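Local coordinates for protein uncharacterized N-acetyltransferase D2E76_00625 (Mycobacteroides abscessus, PDB 6YCA) that probably transfers acetyl groups from acetyl coenzyme A to amines as an Eis-type GCN5-related N-acetyltransferase, though it is unable to modify aminoglycosides, at residues L60-Y66 with G78-T83; S84-P89 with A195-A201; G129-A133 with D314-A318. All blocks are in the same frame, centred on the assembly; numbering follows the deposited sequence.

Contact 1: L60-Y66 with G78-T83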
ATOM      1  N   LEU A  60      -2.648 -38.767  14.502  1.00 53.97           N
ATOM      2  CA  LEU A  60      -1.871 -37.583  14.836  1.00 54.88           C
ATOM      3  C   LEU A  60      -1.612 -37.428  16.328  1.00 55.95           C
ATOM      4  O   LEU A  60      -0.995 -36.438  16.732  1.00 54.81           O
ATOM      5  CB  LEU A  60      -2.565 -36.328  14.296  1.00 55.80           C
ATOM      6  CG  LEU A  60      -2.844 -36.316  12.791  1.00 60.73           C
ATOM      7  CD1 LEU A  60      -3.711 -35.124  12.400  1.00 57.79           C
ATOM      8  CD2 LEU A  60      -1.536 -36.322  12.015  1.00 61.36           C
ATOM      9  N   LEU A  61      -2.052 -38.372  17.154  1.00 58.32           N
ATOM     10  CA  LEU A  61      -1.930 -38.259  18.599  1.00 57.27           C
ATOM     11  C   LEU A  61      -1.136 -39.423  19.174  1.00 58.48           C
ATOM     12  O   LEU A  61      -1.047 -40.502  18.581  1.00 62.35           O
ATOM     13  CB  LEU A  61      -3.308 -38.193  19.277  1.00 58.14           C
ATOM     14  CG  LEU A  61      -4.080 -36.880  19.145  1.00 53.96           C
ATOM     15  CD1 LEU A  61      -5.459 -36.997  19.770  1.00 55.52           C
ATOM     16  CD2 LEU A  61      -3.293 -35.785  19.823  1.00 48.85           C
ATOM     17  N   GLU A  62      -0.572 -39.187  20.356  1.00 56.09           N
ATOM     18  CA  GLU A  62       0.051 -40.233  21.152  1.00 55.59           C
ATOM     19  C   GLU A  62      -0.895 -40.514  22.310  1.00 57.17           C
ATOM     20  O   GLU A  62      -1.140 -39.632  23.144  1.00 60.00           O
ATOM     21  CB  GLU A  62       1.399 -39.756  21.691  1.00 51.91           C
ATOM     22  CG  GLU A  62       2.083 -40.742  22.623  1.00 54.75           C
ATOM     23  CD  GLU A  62       3.489 -40.307  23.003  1.00 54.75           C
ATOM     24  OE1 GLU A  62       4.143 -41.027  23.787  1.00 55.37           O
ATOM     25  OE2 GLU A  62       3.941 -39.248  22.515  1.00 54.27           O
ATOM     26  N   LEU A  63      -1.414 -41.738  22.364  1.00 54.84           N
ATOM     27  CA  LEU A  63      -2.455 -42.062  23.330  1.00 55.08           C
ATOM     28  C   LEU A  63      -1.901 -42.121  24.746  1.00 52.55           C
ATOM     29  O   LEU A  63      -0.850 -42.716  24.996  1.00 54.68           O
ATOM     30  CB  LEU A  63      -3.119 -43.391  22.980  1.00 58.75           C
ATOM     31  CG  LEU A  63      -3.773 -43.495  21.600  1.00 61.34           C
ATOM     32  CD1 LEU A  63      -4.429 -44.866  21.418  1.00 62.38           C
ATOM     33  CD2 LEU A  63      -4.767 -42.362  21.358  1.00 61.40           C
ATOM     34  N   GLY A  64      -2.595 -41.460  25.666  1.00 46.40           N
ATOM     35  CA  GLY A  64      -2.248 -41.523  27.070  1.00 43.12           C
ATOM     36  C   GLY A  64      -1.579 -40.289  27.613  1.00 35.30           C
ATOM     37  O   GLY A  64      -0.984 -40.342  28.694  1.00 34.09           O
ATOM     38  N   ARG A  65      -1.684 -39.171  26.908  1.00 33.69           N
ATOM     39  CA  ARG A  65      -1.025 -37.938  27.296  1.00 32.53           C
ATOM     40  C   ARG A  65      -1.978 -36.762  27.175  1.00 28.81           C
ATOM     41  O   ARG A  65      -1.558 -35.616  27.354  1.00 27.08           O
ATOM     42  CB  ARG A  65       0.190 -37.699  26.394  1.00 38.11           C
ATOM     43  CG  ARG A  65       1.418 -38.529  26.728  1.00 42.43           C
ATOM     44  CD  ARG A  65       2.606 -38.061  25.903  1.00 41.65           C
ATOM     45  NE  ARG A  65       3.879 -38.259  26.588  1.00 44.02           N
ATOM     46  CZ  ARG A  65       4.526 -37.306  27.248  1.00 41.41           C
ATOM     47  NH1 ARG A  65       4.018 -36.082  27.318  1.00 35.51           N
ATOM     48  NH2 ARG A  65       5.681 -37.575  27.840  1.00 41.99           N
ATOM     49  N   TYR A  66      -3.246 -37.021  26.882  1.00 30.00           N
ATOM     50  CA  TYR A  66      -4.212 -35.973  26.611  1.00 29.25           C
ATOM     51  C   TYR A  66      -5.099 -35.821  27.836  1.00 36.48           C
ATOM     52  O   TYR A  66      -5.831 -36.746  28.203  1.00 45.66           O
ATOM     53  CB  TYR A  66      -5.037 -36.336  25.375  1.00 30.23           C
ATOM     54  CG  TYR A  66      -5.582 -35.146  24.619  1.00 32.43           C
ATOM     55  CD1 TYR A  66      -6.149 -34.069  25.286  1.00 30.71           C
ATOM     56  CD2 TYR A  66      -5.480 -35.075  23.236  1.00 33.09           C
ATOM     57  CE1 TYR A  66      -6.636 -32.980  24.596  1.00 29.95           C
ATOM     58  CE2 TYR A  66      -5.958 -33.984  22.535  1.00 29.89           C
ATOM     59  CZ  TYR A  66      -6.534 -32.942  23.221  1.00 29.55           C
ATOM     60  OH  TYR A  66      -7.017 -31.850  22.534  1.00 30.95           O
ATOM     61  N   GLY A  78      -8.888 -28.877  27.222  1.00 26.37           N
ATOM     62  CA  GLY A  78      -7.888 -29.927  27.293  1.00 27.68           C
ATOM     63  C   GLY A  78      -6.485 -29.413  27.072  1.00 34.16           C
ATOM     64  O   GLY A  78      -6.267 -28.250  26.720  1.00 39.78           O
ATOM     65  N   ALA A  79      -5.528 -30.313  27.299  1.00 34.37           N
ATOM     66  CA  ALA A  79      -4.110 -30.040  27.096  1.00 29.55           C
ATOM     67  C   ALA A  79      -3.414 -31.369  26.834  1.00 30.65           C
ATOM     68  O   ALA A  79      -3.648 -32.344  27.555  1.00 30.40           O
ATOM     69  CB  ALA A  79      -3.501 -29.351  28.322  1.00 22.98           C
ATOM     70  N   ASP A  80      -2.579 -31.408  25.800  1.00 29.68           N
ATOM     71  CA  ASP A  80      -1.921 -32.618  25.327  1.00 31.84           C
ATOM     72  C   ASP A  80      -0.413 -32.406  25.290  1.00 35.99           C
ATOM     73  O   ASP A  80       0.086 -31.285  25.415  1.00 39.46           O
ATOM     74  CB  ASP A  80      -2.451 -33.010  23.937  1.00 33.34           C
ATOM     75  CG  ASP A  80      -2.003 -34.397  23.494  1.00 42.07           C
ATOM     76  OD1 ASP A  80      -2.295 -35.385  24.192  1.00 48.92           O
ATOM     77  OD2 ASP A  80      -1.369 -34.499  22.426  1.00 45.43           O
ATOM     78  N   SER A  81       0.316 -33.504  25.110  1.00 33.87           N
ATOM     79  CA  SER A  81       1.766 -33.440  24.989  1.00 30.16           C
ATOM     80  C   SER A  81       2.255 -34.681  24.255  1.00 32.32           C
ATOM     81  O   SER A  81       1.526 -35.662  24.094  1.00 33.38           O
ATOM     82  CB  SER A  81       2.444 -33.299  26.353  1.00 22.13           C
ATOM     83  OG  SER A  81       1.982 -34.292  27.244  1.00 23.52           O
ATOM     84  N   TYR A  82       3.506 -34.619  23.807  1.00 28.60           N
ATOM     85  CA  TYR A  82       4.153 -35.718  23.112  1.00 24.89           C
ATOM     86  C   TYR A  82       5.449 -36.078  23.820  1.00 24.03           C
ATOM     87  O   TYR A  82       6.139 -35.212  24.365  1.00 23.60           O
ATOM     88  CB  TYR A  82       4.465 -35.341  21.656  1.00 26.99           C
ATOM     89  CG  TYR A  82       3.233 -35.193  20.800  1.00 36.08           C
ATOM     90  CD1 TYR A  82       2.466 -34.038  20.848  1.00 36.75           C
ATOM     91  CD2 TYR A  82       2.826 -36.216  19.948  1.00 43.41           C
ATOM     92  CE1 TYR A  82       1.326 -33.900  20.071  1.00 35.89           C
ATOM     93  CE2 TYR A  82       1.689 -36.087  19.166  1.00 42.49           C
ATOM     94  CZ  TYR A  82       0.946 -34.925  19.234  1.00 36.93           C
ATOM     95  OH  TYR A  82      -0.183 -34.780  18.469  1.00 34.87           O
ATOM     96  N   THR A  83       5.779 -37.365  23.799  1.00 25.58           N
ATOM     97  CA  THR A  83       7.066 -37.824  24.305  1.00 25.89           C
ATOM     98  C   THR A  83       8.154 -37.364  23.343  1.00 25.10           C
ATOM     99  O   THR A  83       8.157 -37.751  22.170  1.00 26.36           O
ATOM    100  CB  THR A  83       7.054 -39.349  24.398  1.00 28.55           C
ATOM    101  OG1 THR A  83       5.961 -39.769  25.225  1.00 32.22           O
ATOM    102  CG2 THR A  83       8.356 -39.869  24.987  1.00 28.26           C
TER
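In the first GNAT domain, the loop after helix 57-60 lies against strand 75-87, where E62 and R65 meet T83, Y66 meets D80 and L60 meets Y82. E62 grips T83 with both carboxylate oxygens. Its CG is anti to the backbone N (chi1 176°) and the chain stays extended beyond it, which brings the carboxylate to the strand. E62 OE1 accepts from T83 OG1 at 2.6 Å. E62 OE2 accepts from T83 N at 2.9 Å. Both donors come from the syn side, about 25° out of the carboxylate plane.

T83 OG1 also takes a weak bond from R65 NE, at 2.9 Å. The Y82-T83 peptide, with Y82 C and T83 N, lies over one face of the R65 guanidinium, displaced toward its rim. S81 OG meets the guanidinium edge, 2.7 Å from R65 NH1, in another weak bond. The stronger partner of R65 is E130, which salt-bridges NH2.

Farther back on the strand, D80 CB sits over the centre of the Y66 ring, 3.8 Å from the centroid, a CH-pi contact. Y82 OH donates to L60 O at 2.5 Å, in the carbonyl plane. L61 CD2 packs beside that hydroxyl.

The chain path is that of the GNAT fold, in which the chain leaves the second helix for an antiparallel strand pair, here 67-70 and 75-87.

Contact 2: S84-P89 with A195-A201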
ATOM      1  N   SER A  84       9.079 -36.541  23.831  1.00 23.61           N
ATOM      2  CA  SER A  84      10.061 -35.917  22.960  1.00 22.93           C
ATOM      3  C   SER A  84      11.382 -35.782  23.708  1.00 24.68           C
ATOM      4  O   SER A  84      11.501 -36.163  24.878  1.00 22.63           O
ATOM      5  CB  SER A  84       9.546 -34.558  22.471  1.00 21.69           C
ATOM      6  OG  SER A  84      10.534 -33.865  21.728  1.00 23.03           O
ATOM      7  N   TRP A  85      12.380 -35.233  23.019  1.00 25.44           N
ATOM      8  CA  TRP A  85      13.642 -34.853  23.635  1.00 25.93           C
ATOM      9  C   TRP A  85      13.980 -33.417  23.251  1.00 25.39           C
ATOM     10  O   TRP A  85      13.400 -32.849  22.324  1.00 27.39           O
ATOM     11  CB  TRP A  85      14.798 -35.805  23.271  1.00 22.50           C
ATOM     12  CG  TRP A  85      14.959 -36.114  21.800  1.00 23.44           C
ATOM     13  CD1 TRP A  85      14.623 -37.276  21.169  1.00 25.15           C
ATOM     14  CD2 TRP A  85      15.528 -35.260  20.792  1.00 25.31           C
ATOM     15  NE1 TRP A  85      14.935 -37.196  19.831  1.00 25.94           N
ATOM     16  CE2 TRP A  85      15.488 -35.970  19.574  1.00 25.92           C
ATOM     17  CE3 TRP A  85      16.060 -33.964  20.801  1.00 23.01           C
ATOM     18  CZ2 TRP A  85      15.954 -35.426  18.375  1.00 25.99           C
ATOM     19  CZ3 TRP A  85      16.523 -33.426  19.609  1.00 22.32           C
ATOM     20  CH2 TRP A  85      16.468 -34.158  18.414  1.00 24.64           C
ATOM     21  N   LEU A  86      14.911 -32.822  23.993  1.00 21.65           N
ATOM     22  CA  LEU A  86      15.355 -31.457  23.736  1.00 23.10           C
ATOM     23  C   LEU A  86      16.857 -31.385  23.956  1.00 27.70           C
ATOM     24  O   LEU A  86      17.359 -31.863  24.979  1.00 28.38           O
ATOM     25  CB  LEU A  86      14.652 -30.464  24.664  1.00 23.62           C
ATOM     26  CG  LEU A  86      14.735 -28.976  24.322  1.00 21.96           C
ATOM     27  CD1 LEU A  86      13.460 -28.286  24.768  1.00 22.15           C
ATOM     28  CD2 LEU A  86      15.935 -28.325  24.978  1.00 22.79           C
ATOM     29  N   THR A  87      17.563 -30.785  23.001  1.00 29.71           N
ATOM     30  CA  THR A  87      19.015 -30.665  23.063  1.00 31.94           C
ATOM     31  C   THR A  87      19.402 -29.427  23.869  1.00 27.88           C
ATOM     32  O   THR A  87      19.077 -28.300  23.479  1.00 23.94           O
ATOM     33  CB  THR A  87      19.607 -30.600  21.654  1.00 31.43           C
ATOM     34  OG1 THR A  87      19.189 -31.747  20.900  1.00 29.78           O
ATOM     35  CG2 THR A  87      21.127 -30.559  21.717  1.00 32.14           C
ATOM     36  N   VAL A  88      20.095 -29.641  24.983  1.00 26.84           N
ATOM     37  CA  VAL A  88      20.545 -28.575  25.878  1.00 29.57           C
ATOM     38  C   VAL A  88      22.001 -28.245  25.557  1.00 32.42           C
ATOM     39  O   VAL A  88      22.663 -29.030  24.860  1.00 34.56           O
ATOM     40  CB  VAL A  88      20.377 -28.998  27.344  1.00 30.90           C
ATOM     41  CG1 VAL A  88      18.929 -29.350  27.621  1.00 31.15           C
ATOM     42  CG2 VAL A  88      21.303 -30.164  27.663  1.00 34.42           C
ATOM     43  N   PRO A  89      22.538 -27.109  26.015  1.00 29.51           N
ATOM     44  CA  PRO A  89      23.940 -26.781  25.718  1.00 26.56           C
ATOM     45  C   PRO A  89      24.893 -27.903  26.102  1.00 26.13           C
ATOM     46  O   PRO A  89      24.854 -28.426  27.216  1.00 34.01           O
ATOM     47  CB  PRO A  89      24.187 -25.523  26.555  1.00 24.45           C
ATOM     48  CG  PRO A  89      22.860 -24.870  26.618  1.00 26.57           C
ATOM     49  CD  PRO A  89      21.846 -25.985  26.672  1.00 27.86           C
ATOM     50  N   ALA A 195      21.994 -31.901  16.080  1.00 25.49           N
ATOM     51  CA  ALA A 195      22.771 -31.693  17.290  1.00 21.96           C
ATOM     52  C   ALA A 195      22.808 -30.252  17.774  1.00 21.36           C
ATOM     53  O   ALA A 195      23.442 -29.984  18.800  1.00 22.01           O
ATOM     54  CB  ALA A 195      24.207 -32.198  17.103  1.00 23.02           C
ATOM     55  N   TRP A 196      22.135 -29.326  17.096  1.00 20.30           N
ATOM     56  CA  TRP A 196      22.184 -27.931  17.503  1.00 19.84           C
ATOM     57  C   TRP A 196      21.326 -27.705  18.740  1.00 25.23           C
ATOM     58  O   TRP A 196      20.309 -28.375  18.951  1.00 27.27           O
ATOM     59  CB  TRP A 196      21.730 -27.006  16.370  1.00 18.87           C
ATOM     60  CG  TRP A 196      20.288 -27.109  15.994  1.00 18.19           C
ATOM     61  CD1 TRP A 196      19.238 -26.477  16.595  1.00 17.79           C
ATOM     62  CD2 TRP A 196      19.736 -27.851  14.904  1.00 17.99           C
ATOM     63  NE1 TRP A 196      18.064 -26.798  15.962  1.00 17.41           N
ATOM     64  CE2 TRP A 196      18.342 -27.642  14.919  1.00 19.48           C
ATOM     65  CE3 TRP A 196      20.280 -28.685  13.927  1.00 18.29           C
ATOM     66  CZ2 TRP A 196      17.490 -28.236  13.991  1.00 19.48           C
ATOM     67  CZ3 TRP A 196      19.432 -29.275  13.009  1.00 18.10           C
ATOM     68  CH2 TRP A 196      18.053 -29.049  13.048  1.00 17.67           C
ATOM     69  N   THR A 197      21.762 -26.761  19.575  1.00 27.05           N
ATOM     70  CA  THR A 197      21.070 -26.485  20.827  1.00 29.26           C
ATOM     71  C   THR A 197      19.687 -25.911  20.550  1.00 32.78           C
ATOM     72  O   THR A 197      19.536 -24.990  19.741  1.00 35.31           O
ATOM     73  CB  THR A 197      21.879 -25.509  21.674  1.00 27.70           C
ATOM     74  OG1 THR A 197      23.164 -26.074  21.946  1.00 35.89           O
ATOM     75  CG2 THR A 197      21.168 -25.246  22.991  1.00 24.36           C
ATOM     76  N   GLY A 198      18.678 -26.460  21.230  1.00 27.01           N
ATOM     77  CA  GLY A 198      17.297 -26.092  21.031  1.00 19.34           C
ATOM     78  C   GLY A 198      16.501 -27.069  20.191  1.00 18.86           C
ATOM     79  O   GLY A 198      15.267 -27.017  20.208  1.00 18.41           O
ATOM     80  N   SER A 199      17.173 -27.963  19.472  1.00 21.99           N
ATOM     81  CA  SER A 199      16.483 -28.933  18.634  1.00 21.60           C
ATOM     82  C   SER A 199      15.634 -29.882  19.476  1.00 23.17           C
ATOM     83  O   SER A 199      15.971 -30.218  20.614  1.00 29.18           O
ATOM     84  CB  SER A 199      17.496 -29.718  17.793  1.00 19.08           C
ATOM     85  OG  SER A 199      18.472 -30.342  18.609  1.00 19.94           O
ATOM     86  N   VAL A 200      14.498 -30.285  18.912  1.00 19.36           N
ATOM     87  CA  VAL A 200      13.558 -31.174  19.576  1.00 20.06           C
ATOM     88  C   VAL A 200      13.275 -32.347  18.652  1.00 21.45           C
ATOM     89  O   VAL A 200      13.509 -32.287  17.443  1.00 25.37           O
ATOM     90  CB  VAL A 200      12.245 -30.472  19.976  1.00 19.87           C
ATOM     91  CG1 VAL A 200      12.542 -29.192  20.747  1.00 19.58           C
ATOM     92  CG2 VAL A 200      11.401 -30.191  18.749  1.00 19.42           C
ATOM     93  N   ALA A 201      12.783 -33.433  19.241  1.00 21.37           N
ATOM     94  CA  ALA A 201      12.447 -34.611  18.455  1.00 21.96           C
ATOM     95  C   ALA A 201      11.297 -34.310  17.501  1.00 22.92           C
ATOM     96  O   ALA A 201      10.364 -33.573  17.833  1.00 24.99           O
ATOM     97  CB  ALA A 201      12.042 -35.756  19.378  1.00 23.17           C
TER
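W85 and A201 meet where the end of strand 75-87 takes up the loop before helix 204-216. The W85 side chain can be followed outward. From CB, CG falls between the backbone N and the carbonyl carbon (chi1 49°), and this lays the indole along the loop. CG, CD1, NE1 and CE2 then form a floor under A201 CB, which stands over the five-membered ring, 3.4 Å from its centroid, in a CH-pi contact. CD2 and CE3 lie beneath A201 N, and CZ2 under A201 CA. At the far end, CH2 faces the V200 carbonyl group, and CZ3 is 3.4 Å from S199 O. R93 adds a cation-pi contact to this indole.

The backbones join in a single bridge between L86 and V200. T87 N donates to S199 O at 2.9 Å. A201 N donates to W85 O at 3.2 Å. S84 OG reaches that same W85 O from the opposite face of the carbonyl plane, and S84 OG is also bonded to H96.

A type II turn runs from W196 to S199. G198 N donates to T87 O at 2.9 Å; its positive phi suits the third place of such a turn. T197 CG2 packs on P89 CD, 3.8 Å away.

The strand belongs to the first GNAT domain and the loop leads into the second. Their joint combines three backbone bonds and a hydroxyl relay with packing on one indole face. T87 OG1 donates to S199 OG at 2.8 Å, and S199 OG gives its own proton to W196 O at 2.7 Å. The buried S199 hydroxyl thus serves as both acceptor and donor, tying strand to turn.

Contact 3: G129-A133 with D314-A318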
ATOM      1  N   GLY A 129       9.325 -38.696  34.727  1.00 31.23           N
ATOM      2  CA  GLY A 129      10.764 -38.545  34.685  1.00 30.15           C
ATOM      3  C   GLY A 129      11.281 -37.543  33.678  1.00 33.71           C
ATOM      4  O   GLY A 129      12.498 -37.484  33.461  1.00 38.40           O
ATOM      5  N   GLU A 130      10.406 -36.760  33.047  1.00 34.34           N
ATOM      6  CA  GLU A 130      10.822 -35.742  32.088  1.00 30.88           C
ATOM      7  C   GLU A 130      11.145 -34.445  32.817  1.00 31.41           C
ATOM      8  O   GLU A 130      10.474 -34.085  33.788  1.00 36.12           O
ATOM      9  CB  GLU A 130       9.726 -35.506  31.049  1.00 29.45           C
ATOM     10  CG  GLU A 130       9.544 -36.685  30.105  1.00 36.81           C
ATOM     11  CD  GLU A 130       8.294 -36.581  29.257  1.00 37.97           C
ATOM     12  OE1 GLU A 130       7.377 -35.818  29.630  1.00 37.51           O
ATOM     13  OE2 GLU A 130       8.233 -37.266  28.213  1.00 38.92           O
ATOM     14  N   ILE A 131      12.187 -33.747  32.357  1.00 30.68           N
ATOM     15  CA  ILE A 131      12.722 -32.633  33.135  1.00 34.46           C
ATOM     16  C   ILE A 131      12.343 -31.263  32.588  1.00 30.70           C
ATOM     17  O   ILE A 131      12.386 -30.281  33.343  1.00 32.41           O
ATOM     18  CB  ILE A 131      14.249 -32.714  33.331  1.00 41.16           C
ATOM     19  CG1 ILE A 131      14.955 -33.150  32.057  1.00 41.90           C
ATOM     20  CG2 ILE A 131      14.570 -33.753  34.384  1.00 40.77           C
ATOM     21  CD1 ILE A 131      16.460 -33.048  32.179  1.00 38.95           C
ATOM     22  N   VAL A 132      11.999 -31.159  31.307  1.00 30.65           N
ATOM     23  CA  VAL A 132      11.578 -29.895  30.718  1.00 28.51           C
ATOM     24  C   VAL A 132      10.335 -30.125  29.872  1.00 31.68           C
ATOM     25  O   VAL A 132      10.077 -31.236  29.394  1.00 33.46           O
ATOM     26  CB  VAL A 132      12.687 -29.211  29.882  1.00 23.91           C
ATOM     27  CG1 VAL A 132      13.895 -28.892  30.748  1.00 25.78           C
ATOM     28  CG2 VAL A 132      13.072 -30.062  28.682  1.00 18.21           C
ATOM     29  N   ALA A 133       9.560 -29.056  29.699  1.00 28.54           N
ATOM     30  CA  ALA A 133       8.422 -29.020  28.794  1.00 22.85           C
ATOM     31  C   ALA A 133       8.479 -27.715  28.018  1.00 28.15           C
ATOM     32  O   ALA A 133       8.896 -26.684  28.555  1.00 31.89           O
ATOM     33  CB  ALA A 133       7.092 -29.108  29.555  1.00 18.80           C
ATOM     34  N   ASP A 314      12.025 -30.332  36.335  1.00 30.22           N
ATOM     35  CA  ASP A 314      12.966 -30.715  37.389  1.00 31.55           C
ATOM     36  C   ASP A 314      14.193 -29.825  37.219  1.00 34.76           C
ATOM     37  O   ASP A 314      15.057 -30.099  36.379  1.00 41.32           O
ATOM     38  CB  ASP A 314      13.326 -32.196  37.307  1.00 32.46           C
ATOM     39  CG  ASP A 314      14.049 -32.699  38.553  1.00 38.48           C
ATOM     40  OD1 ASP A 314      14.680 -31.888  39.263  1.00 41.70           O
ATOM     41  OD2 ASP A 314      13.989 -33.916  38.823  1.00 42.10           O
ATOM     42  N   VAL A 315      14.266 -28.756  38.013  1.00 34.10           N
ATOM     43  CA  VAL A 315      15.321 -27.762  37.831  1.00 32.76           C
ATOM     44  C   VAL A 315      16.702 -28.364  38.066  1.00 35.21           C
ATOM     45  O   VAL A 315      17.635 -28.125  37.291  1.00 34.48           O
ATOM     46  CB  VAL A 315      15.060 -26.528  38.714  1.00 32.40           C
ATOM     47  CG1 VAL A 315      16.282 -25.627  38.748  1.00 31.34           C
ATOM     48  CG2 VAL A 315      13.848 -25.768  38.202  1.00 32.20           C
ATOM     49  N   GLU A 316      16.858 -29.155  39.132  1.00 33.55           N
ATOM     50  CA  GLU A 316      18.177 -29.699  39.447  1.00 34.78           C
ATOM     51  C   GLU A 316      18.685 -30.602  38.328  1.00 36.43           C
ATOM     52  O   GLU A 316      19.836 -30.483  37.890  1.00 34.90           O
ATOM     53  CB  GLU A 316      18.151 -30.439  40.785  1.00 36.69           C
ATOM     54  CG  GLU A 316      19.497 -31.057  41.160  1.00 46.73           C
ATOM     55  CD  GLU A 316      19.517 -31.655  42.558  1.00 53.07           C
ATOM     56  OE1 GLU A 316      18.429 -31.863  43.133  1.00 55.84           O
ATOM     57  OE2 GLU A 316      20.623 -31.935  43.074  1.00 56.05           O
ATOM     58  N   ALA A 317      17.832 -31.504  37.841  1.00 35.07           N
ATOM     59  CA  ALA A 317      18.250 -32.408  36.776  1.00 34.45           C
ATOM     60  C   ALA A 317      18.516 -31.665  35.473  1.00 32.02           C
ATOM     61  O   ALA A 317      19.398 -32.063  34.704  1.00 31.98           O
ATOM     62  CB  ALA A 317      17.212 -33.509  36.581  1.00 37.69           C
ATOM     63  N   ALA A 318      17.771 -30.591  35.205  1.00 33.17           N
ATOM     64  CA  ALA A 318      18.029 -29.796  34.010  1.00 31.83           C
ATOM     65  C   ALA A 318      19.388 -29.112  34.101  1.00 33.87           C
ATOM     66  O   ALA A 318      20.188 -29.167  33.157  1.00 36.44           O
ATOM     67  CB  ALA A 318      16.914 -28.770  33.809  1.00 28.18           C
TER
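I131 packs against D314 and A317 where the first GNAT domain meets helix 315-321, at the start of the sterol carrier protein domain. The segment 129-133 itself opens after helix 113-127, which ends in a Schellman motif at G129.

The close part centres on I131 CG2. This methyl is 3.4 Å from A317 CB and 3.5 Å from D314 CB. CG1 takes the place between the backbone N and the carbonyl carbon (chi1 42°), and CD1 is thereby carried along the helix to within 4.0 Å of A318 CA. The backbone adds one bond, D314 N to I131 O at 3.0 Å.

Beyond this the packing is looser. V132 CG1 and A318 CB are 4.3 Å apart, in a buried spot that L312 also lines. D314 and A317, though they touch the methyl, are themselves partly exposed, whereas I131, V132 and A318 are buried. D314 CB rests on I131, while its carboxylate turns to its own helix. As N-cap it accepts from A317 N at D314 OD1, in a weak bond of 3.5 Å that is nevertheless almost straight, at 174°.

Contacts 1 and 2 follow one another along strand 75-87, with centres 20 Å apart. Contact 1 stays within the first GNAT domain, and the A79 side chain is about 8 Å from the bound acetyl coenzyme A. Contact 2 joins that strand to the loop leading into the second GNAT domain; its V200 side chain is about 13 Å from a bound acetyl coenzyme A. Contact 3 joins the first GNAT domain to helix 315-321 of the sterol carrier protein domain. It touches contact 1, whose centre is 19 Å away, through the salt bridge from R65 NH2 to E130 OE2, 2.6 Å long. Contacts 2 and 3 have centres 14 Å apart and do not touch.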